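Local coordinates for outer membrane protein YopM (PDB 1JL5) that serves as a leucine-rich-repeat effector of Yersinia pestis that probably alters host cell physiology and promotes bacterial survival in host tissues, at residues E187-L197 against L207-S216; S311-L319 against L329-R338. One frame throughout, in Å; residues are numbered along the deposited sequence.

Contact 1: residues E187-L197 against L207-S216; sequences ELPELQNLPFL and LKKLPDLPLS
With chi1 at -75°, L188 swings its CG clear of its own carbonyl carbon and meets L207 at about a right angle, its CG packed 3.5 Å from CD1 of L207. The pair lies where two successive return loops of a leucine-rich-repeat solenoid stack, the loop after strand 177-179 on the loop after strand 199-201. Prolines fill the steps between the leucines. P211 presses CD against CB of L188, again at a tight 3.5 Å, and the same CD also touches CD1 of L191. P214 packs against the type I turn L191-L194 with its CB 3.2 Å from the carbonyl oxygens of both L191 and L194, and its CG reaches CB of L197. Waters bridge the two backbones: one molecule joins L188 N to K209 O, another L191 N to D212 O, and two more link Q192 O to L215 N and L194 O to S216 N. Q192 runs alongside D212, pointing the same way, amide and carboxylate planes 61° apart, while its NE2 bonds back to OE2 of E190. The hydroxyl OG of S216 donates to L197 O at 2.6 Å, coming from above the carbonyl plane with a C=O...donor angle of 117°.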
# COMPACT_ATOMS: atom_id res chain seq x y z
N GLU A 187 -28.12 -18.77 -6.56
CA GLU A 187 -29.14 -18.99 -5.56
C GLU A 187 -28.59 -19.96 -4.54
O GLU A 187 -27.67 -20.72 -4.82
CB GLU A 187 -30.39 -19.62 -6.17
CG GLU A 187 -31.14 -18.76 -7.16
CD GLU A 187 -32.34 -19.49 -7.75
OE1 GLU A 187 -33.21 -19.94 -6.97
OE2 GLU A 187 -32.40 -19.62 -8.99
N LEU A 188 -29.15 -19.91 -3.34
CA LEU A 188 -28.77 -20.82 -2.29
C LEU A 188 -29.97 -21.73 -2.17
O LEU A 188 -31.09 -21.32 -2.48
CB LEU A 188 -28.54 -20.09 -0.97
CG LEU A 188 -27.26 -19.26 -0.83
CD1 LEU A 188 -27.24 -18.60 0.53
CD2 LEU A 188 -26.05 -20.17 -1.01
N PRO A 189 -29.77 -22.98 -1.75
CA PRO A 189 -30.95 -23.83 -1.62
C PRO A 189 -31.78 -23.28 -0.47
O PRO A 189 -31.33 -22.40 0.26
CB PRO A 189 -30.35 -25.20 -1.32
CG PRO A 189 -29.09 -24.85 -0.59
CD PRO A 189 -28.55 -23.71 -1.39
N GLU A 190 -32.99 -23.80 -0.30
CA GLU A 190 -33.84 -23.35 0.78
C GLU A 190 -33.07 -23.57 2.07
O GLU A 190 -32.39 -24.59 2.23
CB GLU A 190 -35.14 -24.16 0.80
CG GLU A 190 -36.07 -23.80 1.94
CD GLU A 190 -37.39 -24.53 1.84
OE1 GLU A 190 -37.37 -25.78 1.76
OE2 GLU A 190 -38.43 -23.85 1.85
N LEU A 191 -33.16 -22.62 2.99
CA LEU A 191 -32.42 -22.73 4.23
C LEU A 191 -33.30 -22.67 5.47
O LEU A 191 -32.97 -23.24 6.50
CB LEU A 191 -31.40 -21.59 4.31
CG LEU A 191 -30.49 -21.41 3.10
CD1 LEU A 191 -29.78 -20.06 3.19
CD2 LEU A 191 -29.50 -22.55 3.04
N GLN A 192 -34.41 -21.95 5.35
CA GLN A 192 -35.33 -21.76 6.47
C GLN A 192 -35.73 -23.03 7.20
O GLN A 192 -36.08 -22.97 8.37
CB GLN A 192 -36.57 -21.00 6.00
CG GLN A 192 -37.51 -21.81 5.12
CD GLN A 192 -38.54 -20.93 4.44
OE1 GLN A 192 -39.16 -20.07 5.08
NE2 GLN A 192 -38.74 -21.15 3.15
N ASN A 193 -35.67 -24.17 6.52
CA ASN A 193 -36.05 -25.42 7.15
C ASN A 193 -34.89 -26.20 7.74
O ASN A 193 -35.06 -27.35 8.16
CB ASN A 193 -36.82 -26.29 6.16
CG ASN A 193 -38.10 -25.63 5.69
OD1 ASN A 193 -38.89 -25.15 6.50
ND2 ASN A 193 -38.30 -25.59 4.38
N LEU A 194 -33.72 -25.58 7.76
CA LEU A 194 -32.55 -26.23 8.35
C LEU A 194 -32.59 -25.85 9.82
O LEU A 194 -32.24 -24.74 10.20
CB LEU A 194 -31.26 -25.72 7.70
CG LEU A 194 -30.82 -26.36 6.37
CD1 LEU A 194 -31.82 -27.41 5.90
CD2 LEU A 194 -30.63 -25.29 5.33
N PRO A 195 -33.02 -26.80 10.66
CA PRO A 195 -33.14 -26.61 12.11
C PRO A 195 -31.85 -26.30 12.86
O PRO A 195 -31.89 -25.70 13.92
CB PRO A 195 -33.77 -27.92 12.57
CG PRO A 195 -33.15 -28.91 11.63
CD PRO A 195 -33.29 -28.20 10.30
N PHE A 196 -30.72 -26.72 12.31
CA PHE A 196 -29.46 -26.50 13.00
C PHE A 196 -28.46 -25.63 12.27
O PHE A 196 -27.33 -25.46 12.73
CB PHE A 196 -28.83 -27.86 13.31
CG PHE A 196 -29.76 -28.79 14.02
CD1 PHE A 196 -30.16 -28.54 15.33
CD2 PHE A 196 -30.27 -29.91 13.37
CE1 PHE A 196 -31.05 -29.38 15.98
CE2 PHE A 196 -31.17 -30.76 14.01
CZ PHE A 196 -31.56 -30.49 15.32
N LEU A 197 -28.87 -25.06 11.14
CA LEU A 197 -27.97 -24.21 10.38
C LEU A 197 -27.73 -22.93 11.18
O LEU A 197 -28.63 -22.11 11.35
CB LEU A 197 -28.57 -23.87 9.02
CG LEU A 197 -27.62 -23.09 8.10
CD1 LEU A 197 -26.32 -23.85 7.94
CD2 LEU A 197 -28.29 -22.88 6.76
N LEU A 207 -25.47 -14.28 -5.70
CA LEU A 207 -26.79 -14.36 -5.10
C LEU A 207 -27.46 -13.00 -5.26
O LEU A 207 -26.88 -11.97 -4.92
CB LEU A 207 -26.67 -14.71 -3.63
CG LEU A 207 -25.97 -16.04 -3.32
CD1 LEU A 207 -25.89 -16.24 -1.82
CD2 LEU A 207 -26.73 -17.19 -3.99
N LYS A 208 -28.67 -13.01 -5.80
CA LYS A 208 -29.42 -11.78 -5.96
C LYS A 208 -30.28 -11.69 -4.72
O LYS A 208 -30.63 -10.60 -4.26
CB LYS A 208 -30.29 -11.81 -7.21
CG LYS A 208 -29.51 -11.75 -8.50
CD LYS A 208 -30.44 -11.50 -9.67
CE LYS A 208 -29.68 -11.39 -10.97
NZ LYS A 208 -30.60 -11.06 -12.10
N LYS A 209 -30.61 -12.85 -4.18
CA LYS A 209 -31.42 -12.92 -2.97
C LYS A 209 -30.92 -14.07 -2.12
O LYS A 209 -30.27 -14.98 -2.60
CB LYS A 209 -32.89 -13.17 -3.33
CG LYS A 209 -33.52 -12.04 -4.14
CD LYS A 209 -35.01 -12.26 -4.35
CE LYS A 209 -35.62 -11.09 -5.14
NZ LYS A 209 -37.08 -11.24 -5.33
N LEU A 210 -31.21 -13.99 -0.84
CA LEU A 210 -30.84 -15.05 0.07
C LEU A 210 -32.15 -15.71 0.38
O LEU A 210 -33.18 -15.05 0.48
CB LEU A 210 -30.24 -14.49 1.35
CG LEU A 210 -28.88 -13.80 1.20
CD1 LEU A 210 -28.44 -13.28 2.55
CD2 LEU A 210 -27.87 -14.78 0.64
N PRO A 211 -32.14 -17.04 0.51
CA PRO A 211 -33.40 -17.72 0.82
C PRO A 211 -33.79 -17.23 2.21
O PRO A 211 -32.96 -16.62 2.90
CB PRO A 211 -32.99 -19.19 0.84
CG PRO A 211 -31.86 -19.24 -0.15
CD PRO A 211 -31.07 -18.01 0.22
N ASP A 212 -35.02 -17.47 2.64
CA ASP A 212 -35.39 -17.05 3.97
C ASP A 212 -34.42 -17.80 4.86
O ASP A 212 -34.07 -18.95 4.59
CB ASP A 212 -36.83 -17.42 4.29
CG ASP A 212 -37.82 -16.59 3.51
OD1 ASP A 212 -37.62 -15.37 3.44
OD2 ASP A 212 -38.79 -17.16 2.96
N LEU A 213 -33.97 -17.15 5.92
CA LEU A 213 -32.99 -17.75 6.80
C LEU A 213 -33.60 -18.59 7.90
O LEU A 213 -34.70 -18.31 8.39
CB LEU A 213 -32.12 -16.65 7.40
CG LEU A 213 -31.54 -15.71 6.33
CD1 LEU A 213 -30.68 -14.65 6.98
CD2 LEU A 213 -30.74 -16.52 5.31
N PRO A 214 -32.90 -19.66 8.29
CA PRO A 214 -33.37 -20.56 9.34
C PRO A 214 -33.31 -19.87 10.69
O PRO A 214 -32.39 -19.11 10.98
CB PRO A 214 -32.41 -21.73 9.25
CG PRO A 214 -31.14 -21.07 8.84
CD PRO A 214 -31.60 -20.12 7.76
N LEU A 215 -34.30 -20.15 11.52
CA LEU A 215 -34.39 -19.58 12.85
C LEU A 215 -33.09 -19.80 13.61
O LEU A 215 -32.71 -19.01 14.46
CB LEU A 215 -35.54 -20.25 13.60
CG LEU A 215 -35.74 -19.82 15.05
CD1 LEU A 215 -36.28 -18.41 15.08
CD2 LEU A 215 -36.72 -20.78 15.74
N SER A 216 -32.42 -20.90 13.30
CA SER A 216 -31.19 -21.25 13.98
C SER A 216 -29.98 -20.42 13.56
O SER A 216 -28.98 -20.39 14.26
CB SER A 216 -30.87 -22.72 13.75
OG SER A 216 -30.82 -22.98 12.36
O HOH W 1 -30.61 -17.60 -2.82
O HOH W 2 -35.03 -20.67 2.97
O HOH W 3 -36.20 -22.00 10.69
O HOH W 4 -33.68 -23.17 12.09

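Contact 2: residues S311-L319 against L329-R338; sequences SLCDLPPSL and LIELPALPPR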
# COMPACT_ATOMS: atom_id res chain seq x y z
N SER A 311 -21.57 14.28 9.80
CA SER A 311 -21.59 14.38 11.23
C SER A 311 -21.85 13.02 11.84
O SER A 311 -22.55 12.18 11.26
CB SER A 311 -22.69 15.35 11.68
OG SER A 311 -23.96 14.83 11.37
N LEU A 312 -21.27 12.82 13.00
CA LEU A 312 -21.43 11.58 13.72
C LEU A 312 -22.23 11.90 14.96
O LEU A 312 -22.00 12.92 15.61
CB LEU A 312 -20.08 11.02 14.16
CG LEU A 312 -19.20 10.34 13.13
CD1 LEU A 312 -17.93 9.85 13.82
CD2 LEU A 312 -19.95 9.18 12.50
N CYS A 313 -23.18 11.04 15.27
CA CYS A 313 -23.98 11.22 16.46
C CYS A 313 -22.98 10.94 17.58
O CYS A 313 -21.83 10.56 17.31
CB CYS A 313 -25.07 10.17 16.50
SG CYS A 313 -24.39 8.52 16.26
N ASP A 314 -23.40 11.11 18.82
CA ASP A 314 -22.51 10.84 19.92
C ASP A 314 -22.10 9.39 19.81
O ASP A 314 -22.87 8.55 19.35
CB ASP A 314 -23.20 11.08 21.26
CG ASP A 314 -23.53 12.54 21.48
OD1 ASP A 314 -22.67 13.39 21.18
OD2 ASP A 314 -24.66 12.83 21.94
N LEU A 315 -20.87 9.10 20.22
CA LEU A 315 -20.37 7.75 20.14
C LEU A 315 -20.65 7.02 21.45
O LEU A 315 -20.51 7.59 22.53
CB LEU A 315 -18.87 7.78 19.86
CG LEU A 315 -18.54 8.62 18.63
CD1 LEU A 315 -17.05 8.85 18.54
CD2 LEU A 315 -19.08 7.91 17.38
N PRO A 316 -21.06 5.76 21.36
CA PRO A 316 -21.33 5.00 22.58
C PRO A 316 -20.03 4.87 23.35
O PRO A 316 -18.97 4.64 22.76
CB PRO A 316 -21.85 3.66 22.04
CG PRO A 316 -21.16 3.53 20.72
CD PRO A 316 -21.27 4.93 20.16
N PRO A 317 -20.07 5.03 24.68
CA PRO A 317 -18.85 4.92 25.48
C PRO A 317 -18.16 3.57 25.33
O PRO A 317 -17.01 3.41 25.71
CB PRO A 317 -19.35 5.18 26.91
CG PRO A 317 -20.78 4.74 26.85
CD PRO A 317 -21.24 5.29 25.53
N SER A 318 -18.87 2.61 24.76
CA SER A 318 -18.33 1.27 24.55
C SER A 318 -17.42 1.22 23.33
O SER A 318 -16.62 0.30 23.17
CB SER A 318 -19.48 0.30 24.33
OG SER A 318 -20.29 0.78 23.27
N LEU A 319 -17.56 2.22 22.47
CA LEU A 319 -16.79 2.27 21.24
C LEU A 319 -15.30 2.19 21.43
O LEU A 319 -14.70 3.02 22.10
CB LEU A 319 -17.14 3.53 20.45
CG LEU A 319 -16.82 3.40 18.96
CD1 LEU A 319 -17.62 2.25 18.38
CD2 LEU A 319 -17.16 4.69 18.26
N LEU A 329 -16.54 14.67 7.54
CA LEU A 329 -16.58 15.16 8.90
C LEU A 329 -15.67 16.36 9.06
O LEU A 329 -14.49 16.31 8.71
CB LEU A 329 -16.14 14.07 9.86
CG LEU A 329 -17.11 12.89 9.95
CD1 LEU A 329 -16.45 11.71 10.63
CD2 LEU A 329 -18.36 13.34 10.70
N ILE A 330 -16.22 17.45 9.56
CA ILE A 330 -15.41 18.62 9.81
C ILE A 330 -15.16 18.59 11.31
O ILE A 330 -14.35 19.34 11.85
CB ILE A 330 -16.14 19.91 9.40
CG1 ILE A 330 -17.47 20.01 10.14
CG2 ILE A 330 -16.35 19.93 7.90
CD1 ILE A 330 -17.48 21.06 11.21
N GLU A 331 -15.85 17.67 11.98
CA GLU A 331 -15.70 17.53 13.41
C GLU A 331 -16.13 16.15 13.88
O GLU A 331 -17.10 15.58 13.39
CB GLU A 331 -16.53 18.61 14.11
CG GLU A 331 -16.30 18.72 15.60
CD GLU A 331 -16.96 19.96 16.16
OE1 GLU A 331 -18.21 20.04 16.11
OE2 GLU A 331 -16.24 20.85 16.67
N LEU A 332 -15.37 15.61 14.83
CA LEU A 332 -15.70 14.32 15.39
C LEU A 332 -16.39 14.59 16.71
O LEU A 332 -16.11 15.59 17.36
CB LEU A 332 -14.44 13.50 15.65
CG LEU A 332 -13.68 13.00 14.43
CD1 LEU A 332 -12.41 12.31 14.88
CD2 LEU A 332 -14.57 12.05 13.63
N PRO A 333 -17.32 13.73 17.10
CA PRO A 333 -17.98 13.98 18.38
C PRO A 333 -16.98 13.63 19.48
O PRO A 333 -15.88 13.15 19.19
CB PRO A 333 -19.16 13.01 18.36
CG PRO A 333 -18.62 11.86 17.57
CD PRO A 333 -17.89 12.54 16.44
N ALA A 334 -17.35 13.90 20.73
CA ALA A 334 -16.47 13.58 21.84
C ALA A 334 -16.10 12.12 21.66
O ALA A 334 -16.95 11.29 21.34
CB ALA A 334 -17.19 13.80 23.16
N LEU A 335 -14.83 11.80 21.85
CA LEU A 335 -14.40 10.43 21.70
C LEU A 335 -14.64 9.66 22.98
O LEU A 335 -14.26 10.09 24.06
CB LEU A 335 -12.92 10.40 21.33
CG LEU A 335 -12.58 11.12 20.03
CD1 LEU A 335 -11.09 11.07 19.80
CD2 LEU A 335 -13.35 10.48 18.88
N PRO A 336 -15.29 8.49 22.87
CA PRO A 336 -15.54 7.71 24.07
C PRO A 336 -14.21 7.34 24.72
O PRO A 336 -13.25 6.98 24.04
CB PRO A 336 -16.29 6.49 23.54
CG PRO A 336 -15.82 6.38 22.12
CD PRO A 336 -15.79 7.81 21.67
N PRO A 337 -14.11 7.47 26.06
CA PRO A 337 -12.86 7.13 26.73
C PRO A 337 -12.38 5.71 26.48
O PRO A 337 -11.22 5.40 26.69
CB PRO A 337 -13.15 7.42 28.21
CG PRO A 337 -14.66 7.47 28.29
CD PRO A 337 -15.05 8.11 26.99
N ARG A 338 -13.27 4.84 26.02
CA ARG A 338 -12.88 3.47 25.75
C ARG A 338 -12.26 3.36 24.36
O ARG A 338 -11.64 2.36 24.03
CB ARG A 338 -14.09 2.54 25.83
CG ARG A 338 -13.91 1.41 26.81
CD ARG A 338 -14.08 0.04 26.18
NE ARG A 338 -15.30 -0.59 26.66
CZ ARG A 338 -15.63 -1.86 26.45
NH1 ARG A 338 -14.83 -2.65 25.75
NH2 ARG A 338 -16.76 -2.33 26.95
O HOH W 5 -19.51 14.76 13.91
O HOH W 6 -19.70 15.04 21.25
O HOH W 7 -19.48 11.06 21.28
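L315 and P333 meet at about a right angle, CG of the leucine only 3.4 Å from CG of the proline, tighter than ordinary van der Waals contact. A chi1 of -53° sets the L315 branch beside its backbone N, from where CD1 wedges between two prolines, touching P333 CG and lying 3.5 Å from CD of P336. L312 has a similar conformation; its CB rests on P333 CD, and both methyls of L329 come to 4.0 Å from its CG, the two side chains crossing at about a right angle. L312 and L315 also touch L322 of strand 321-323. These leucines and prolines form part of the core of a leucine-rich-repeat solenoid, each turn laying its return loop on the next. Waters bridge the backbones at two places, L312 N to E331 O and L315 N to A334 O. Past P336, whose CG packs 3.6 Å from CB of L319, the R338 chain packs over the P317-L319 turn. R338 starts with CB 3.0 Å from P317 O, then bends at chi2 (-123°) and chi3 (-111°), which carries its guanidinium past S318; S318 O lies over one face, 3.8 Å above the plane. NH1 forms a salt bridge with E320 and also bonds to N80 O of the second subunit, while NH2 bonds to G55 O there. OG of S318 turns back along the solenoid to bond with L299 O and P297 O.

How the contacts relate
Both contacts repeat one theme, a return loop stacked on its successor, both partly buried and built largely of leucines and prolines; in contact 1 the polar Q192 and D212 are exposed, whereas in contact 2 R338 is buried. Their centres are 37 Å apart and their nearest atoms about 24 Å. Contact 1, nearer the chain centre, has a first loop two residues longer between its corresponding leucines, and a serine hydroxyl closes it directly on the preceding turn. In contact 2 an arginine occupies the place of that serine, and its guanidinium pairs with a glutamate of its own chain and hydrogen-bonds backbone oxygens of a second subunit, whereas contact 1 meets no other protein chain.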